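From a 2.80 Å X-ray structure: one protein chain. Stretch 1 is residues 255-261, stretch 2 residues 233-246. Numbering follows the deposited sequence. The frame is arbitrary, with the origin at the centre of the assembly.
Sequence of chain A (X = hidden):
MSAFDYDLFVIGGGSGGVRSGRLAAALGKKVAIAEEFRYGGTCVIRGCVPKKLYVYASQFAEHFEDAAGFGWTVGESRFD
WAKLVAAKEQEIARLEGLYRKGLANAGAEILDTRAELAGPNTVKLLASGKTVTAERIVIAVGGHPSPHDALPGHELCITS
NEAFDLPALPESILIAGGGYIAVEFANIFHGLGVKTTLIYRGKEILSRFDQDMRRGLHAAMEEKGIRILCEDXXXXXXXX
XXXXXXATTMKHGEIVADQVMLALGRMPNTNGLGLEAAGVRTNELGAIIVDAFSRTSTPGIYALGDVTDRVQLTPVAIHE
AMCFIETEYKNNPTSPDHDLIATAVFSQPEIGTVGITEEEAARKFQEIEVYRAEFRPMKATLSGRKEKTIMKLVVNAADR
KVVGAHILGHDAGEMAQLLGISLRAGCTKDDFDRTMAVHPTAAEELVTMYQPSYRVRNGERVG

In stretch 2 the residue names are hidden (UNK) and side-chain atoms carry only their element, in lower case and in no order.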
# COMPACT_ATOMS: atom_id res chain seq x y z
N ILE A 255 -9.53 27.60 27.12
CA ILE A 255 -8.45 26.63 26.98
C ILE A 255 -7.14 27.36 26.72
O ILE A 255 -7.05 28.20 25.81
CB ILE A 255 -8.68 25.63 25.81
CG1 ILE A 255 -10.17 25.47 25.50
CG2 ILE A 255 -8.04 24.28 26.12
CD1 ILE A 255 -10.49 24.29 24.60
N VAL A 256 -6.13 27.02 27.51
CA VAL A 256 -4.82 27.64 27.33
C VAL A 256 -3.92 26.70 26.55
O VAL A 256 -3.87 25.51 26.84
CB VAL A 256 -4.16 28.04 28.66
CG1 VAL A 256 -2.96 28.94 28.40
CG2 VAL A 256 -5.15 28.76 29.58
N ALA A 257 -3.23 27.23 25.55
CA ALA A 257 -2.25 26.43 24.79
C ALA A 257 -1.10 27.29 24.31
O ALA A 257 -1.23 28.52 24.22
CB ALA A 257 -2.91 25.73 23.62
N ASP A 258 0.04 26.66 24.02
CA ASP A 258 1.19 27.37 23.46
C ASP A 258 0.88 28.02 22.10
O ASP A 258 1.23 29.17 21.85
CB ASP A 258 2.41 26.46 23.39
CG ASP A 258 3.10 26.29 24.73
OD1 ASP A 258 3.13 27.26 25.51
OD2 ASP A 258 3.63 25.20 25.01
N GLN A 259 0.20 27.30 21.22
CA GLN A 259 -0.21 27.85 19.92
C GLN A 259 -1.67 27.54 19.65
O GLN A 259 -2.20 26.51 20.13
CB GLN A 259 0.66 27.30 18.79
CG GLN A 259 2.16 27.49 18.97
CD GLN A 259 2.64 28.88 18.60
OE1 GLN A 259 2.09 29.54 17.72
NE2 GLN A 259 3.68 29.33 19.26
N VAL A 260 -2.32 28.43 18.90
CA VAL A 260 -3.69 28.22 18.42
C VAL A 260 -3.71 28.29 16.90
O VAL A 260 -3.53 29.35 16.33
CB VAL A 260 -4.69 29.24 19.01
CG1 VAL A 260 -6.08 29.01 18.43
CG2 VAL A 260 -4.74 29.14 20.53
N MSE A 261 -3.93 27.15 16.26
CA MSE A 261 -3.93 27.08 14.82
C MSE A 261 -5.31 27.17 14.29
O MSE A 261 -6.21 26.43 14.72
CB MSE A 261 -3.34 25.74 14.41
CG MSE A 261 -3.13 25.70 12.90
SE MSE A 261 -2.20 24.01 12.54
CE MSE A 261 -1.12 24.53 10.98
N UNK A 233 -17.12 26.49 18.83
CA UNK A 233 -16.47 27.58 18.12
C UNK A 233 -15.57 28.34 19.09
O UNK A 233 -15.82 28.32 20.31
c UNK A 233 -18.08 29.55 18.50
c UNK A 233 -18.27 29.52 15.28
c UNK A 233 -17.57 28.50 17.51
c UNK A 233 -17.12 29.12 16.18
N UNK A 234 -14.53 29.00 18.59
CA UNK A 234 -13.75 29.93 19.43
C UNK A 234 -14.36 31.34 19.44
O UNK A 234 -14.47 31.97 18.38
c UNK A 234 -10.21 28.49 18.73
c UNK A 234 -12.26 29.97 19.01
c UNK A 234 -11.58 28.64 19.33
c UNK A 234 -11.52 31.09 19.73
N UNK A 235 -14.78 31.81 20.62
CA UNK A 235 -15.34 33.17 20.81
C UNK A 235 -14.27 34.24 20.54
O UNK A 235 -14.52 35.21 19.80
o UNK A 235 -18.58 32.46 21.36
c UNK A 235 -16.74 32.29 22.87
c UNK A 235 -15.90 33.40 22.24
c UNK A 235 -18.21 32.36 22.53
n UNK A 235 -19.06 32.29 23.54
N UNK A 236 -13.09 34.05 21.14
CA UNK A 236 -11.96 34.98 21.03
C UNK A 236 -10.66 34.36 21.56
O UNK A 236 -10.68 33.47 22.41
c UNK A 236 -12.23 36.26 21.81
o UNK A 236 -12.29 35.96 23.18
N UNK A 237 -9.54 34.86 21.05
CA UNK A 237 -8.24 34.46 21.55
C UNK A 237 -7.58 35.67 22.19
O UNK A 237 -7.69 36.79 21.69
c UNK A 237 -7.32 33.91 20.43
c UNK A 237 -8.01 32.80 19.65
c UNK A 237 -6.01 33.39 21.00
N UNK A 238 -6.90 35.42 23.31
CA UNK A 238 -6.03 36.41 23.92
C UNK A 238 -4.75 35.77 24.50
O UNK A 238 -4.71 34.56 24.78
o UNK A 238 -6.71 36.47 26.21
c UNK A 238 -6.77 37.18 25.00
N UNK A 239 -3.72 36.61 24.68
CA UNK A 239 -2.44 36.21 25.27
C UNK A 239 -2.41 36.42 26.79
O UNK A 239 -2.88 37.45 27.29
c UNK A 239 -1.30 36.97 24.61
N UNK A 240 -1.84 35.46 27.51
CA UNK A 240 -1.67 35.56 28.96
C UNK A 240 -0.31 36.18 29.32
O UNK A 240 0.42 36.64 28.43
o UNK A 240 -0.74 32.13 30.03
c UNK A 240 -1.87 34.19 29.65
o UNK A 240 0.31 33.60 28.78
c UNK A 240 -0.68 33.24 29.47
N UNK A 241 0.02 36.18 30.60
CA UNK A 241 1.27 36.77 31.08
C UNK A 241 2.49 36.08 30.45
O UNK A 241 3.47 36.75 30.11
c UNK A 241 1.35 36.72 32.60
N UNK A 242 2.40 34.76 30.26
CA UNK A 242 3.56 33.95 29.86
C UNK A 242 3.78 33.79 28.36
O UNK A 242 4.63 33.00 27.95
o UNK A 242 3.89 33.61 32.65
o UNK A 242 2.73 31.75 32.60
c UNK A 242 3.49 32.57 30.52
c UNK A 242 3.36 32.65 32.03
N UNK A 243 3.03 34.53 27.55
CA UNK A 243 3.11 34.39 26.09
C UNK A 243 2.18 33.33 25.50
O UNK A 243 1.95 33.29 24.29
N UNK A 244 1.66 32.46 26.37
CA UNK A 244 0.70 31.43 25.99
C UNK A 244 -0.63 32.03 25.56
O UNK A 244 -0.93 33.18 25.90
n UNK A 244 3.61 27.72 30.64
n UNK A 244 1.84 28.25 29.27
c UNK A 244 1.05 28.16 28.05
c UNK A 244 0.50 30.44 27.14
c UNK A 244 1.43 29.25 27.06
c UNK A 244 2.96 27.57 29.50
n UNK A 244 3.43 26.73 28.58
N UNK A 245 -1.43 31.25 24.83
CA UNK A 245 -2.70 31.72 24.30
C UNK A 245 -3.90 31.15 25.02
O UNK A 245 -4.03 29.93 25.21
c UNK A 245 -2.81 31.42 22.80
n UNK A 245 0.85 34.42 22.12
c UNK A 245 -0.58 31.98 21.76
n UNK A 245 1.21 34.56 19.87
c UNK A 245 -2.04 32.38 21.92
c UNK A 245 0.70 33.91 20.90
n UNK A 245 0.05 32.77 20.71
N UNK A 246 -4.78 32.05 25.43
CA UNK A 246 -6.02 31.68 26.07
C UNK A 246 -7.12 31.84 25.03
O UNK A 246 -7.30 32.93 24.47
c UNK A 246 -7.53 32.02 28.04
c UNK A 246 -6.32 32.56 27.29
c UNK A 246 -5.11 32.61 28.21
O HOH W 1 2.38 32.42 18.03

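Position 233 carries four carbons, forked at the first with one arm two carbons long, and lies out of reach of stretch 1: Ile233. The same forked four-carbon pattern recurs at 234, and the end of its longer arm makes an apolar contact with Val260: this is Ile234, whose CD1 lies 4.2 Å from Val260 CG1. Position 235 has three carbons, the third bearing one oxygen and one nitrogen, an amide that touches nothing on stretch 1: Gln235. At 236 a single carbon followed by an oxygen gives Ser236, also remote.

Position 237 has one carbon carrying two more and points toward stretch 1; this is Val237, whose CG2 lies 4.4 Å from Val260 CG1. One carbon and one oxygen at 238 identify Ser238, and a lone carbon at 239 identifies Ala239; neither side chain reaches stretch 1. Position 240 shows two carbons, the second carrying two oxygens, one of them 4.2 Å from Val256 CG1. It is Asp240, which opens a type I turn and accepts a weak hydrogen bond at OD1 from the backbone N of position 242 (2.8 Å). A single carbon makes 241 Ala241, and two carbons ending in two oxygens make 242 Asp242, both distant from stretch 1.

Position 243 has no side-chain atoms and is Gly243. With phi/psi of 88/-15, a CB would be jammed against the carbonyl O of Asp242, so the backbone itself calls for glycine.

At 244, three carbons, a nitrogen and a carbon bearing two further nitrogens form a guanidinium near the Asp258 carboxylate: Arg244. Its NH2 donates to Asp258 OD1 at 3.1 Å within a salt bridge, while CG packs 3.0 Å from that same OD1. The same atoms at 245 define Arg245, whose CB lies 3.8 Å from Val260 CG2 and whose CD lies 3.3 Å from Asp258 O. One carbon carrying two carbons at 246 gives Val246, with CG2 4.1 Å from Val256 CG2.

The contact is an antiparallel pairing fastened at one hydrogen-bonded pair: Arg245 N donates to Ala257 O and Ala257 N to Arg245 O, both at 2.8 Å. Next to it, Val256 and Val246 form a non-hydrogen-bonded pair with their side chains on one face, whereas Ala257 and Arg245 direct theirs to the other. Beyond the pairing, the salt bridge ties Asp258 to the end of the hairpin, Val260 packs against Ile234 and Val237, and a water links Gln259 OE1 (2.9 Å) to Arg245 NH1 (3.1 Å, weak).

Stretch 2, residues 233-246: IIQSVSADADGRRV
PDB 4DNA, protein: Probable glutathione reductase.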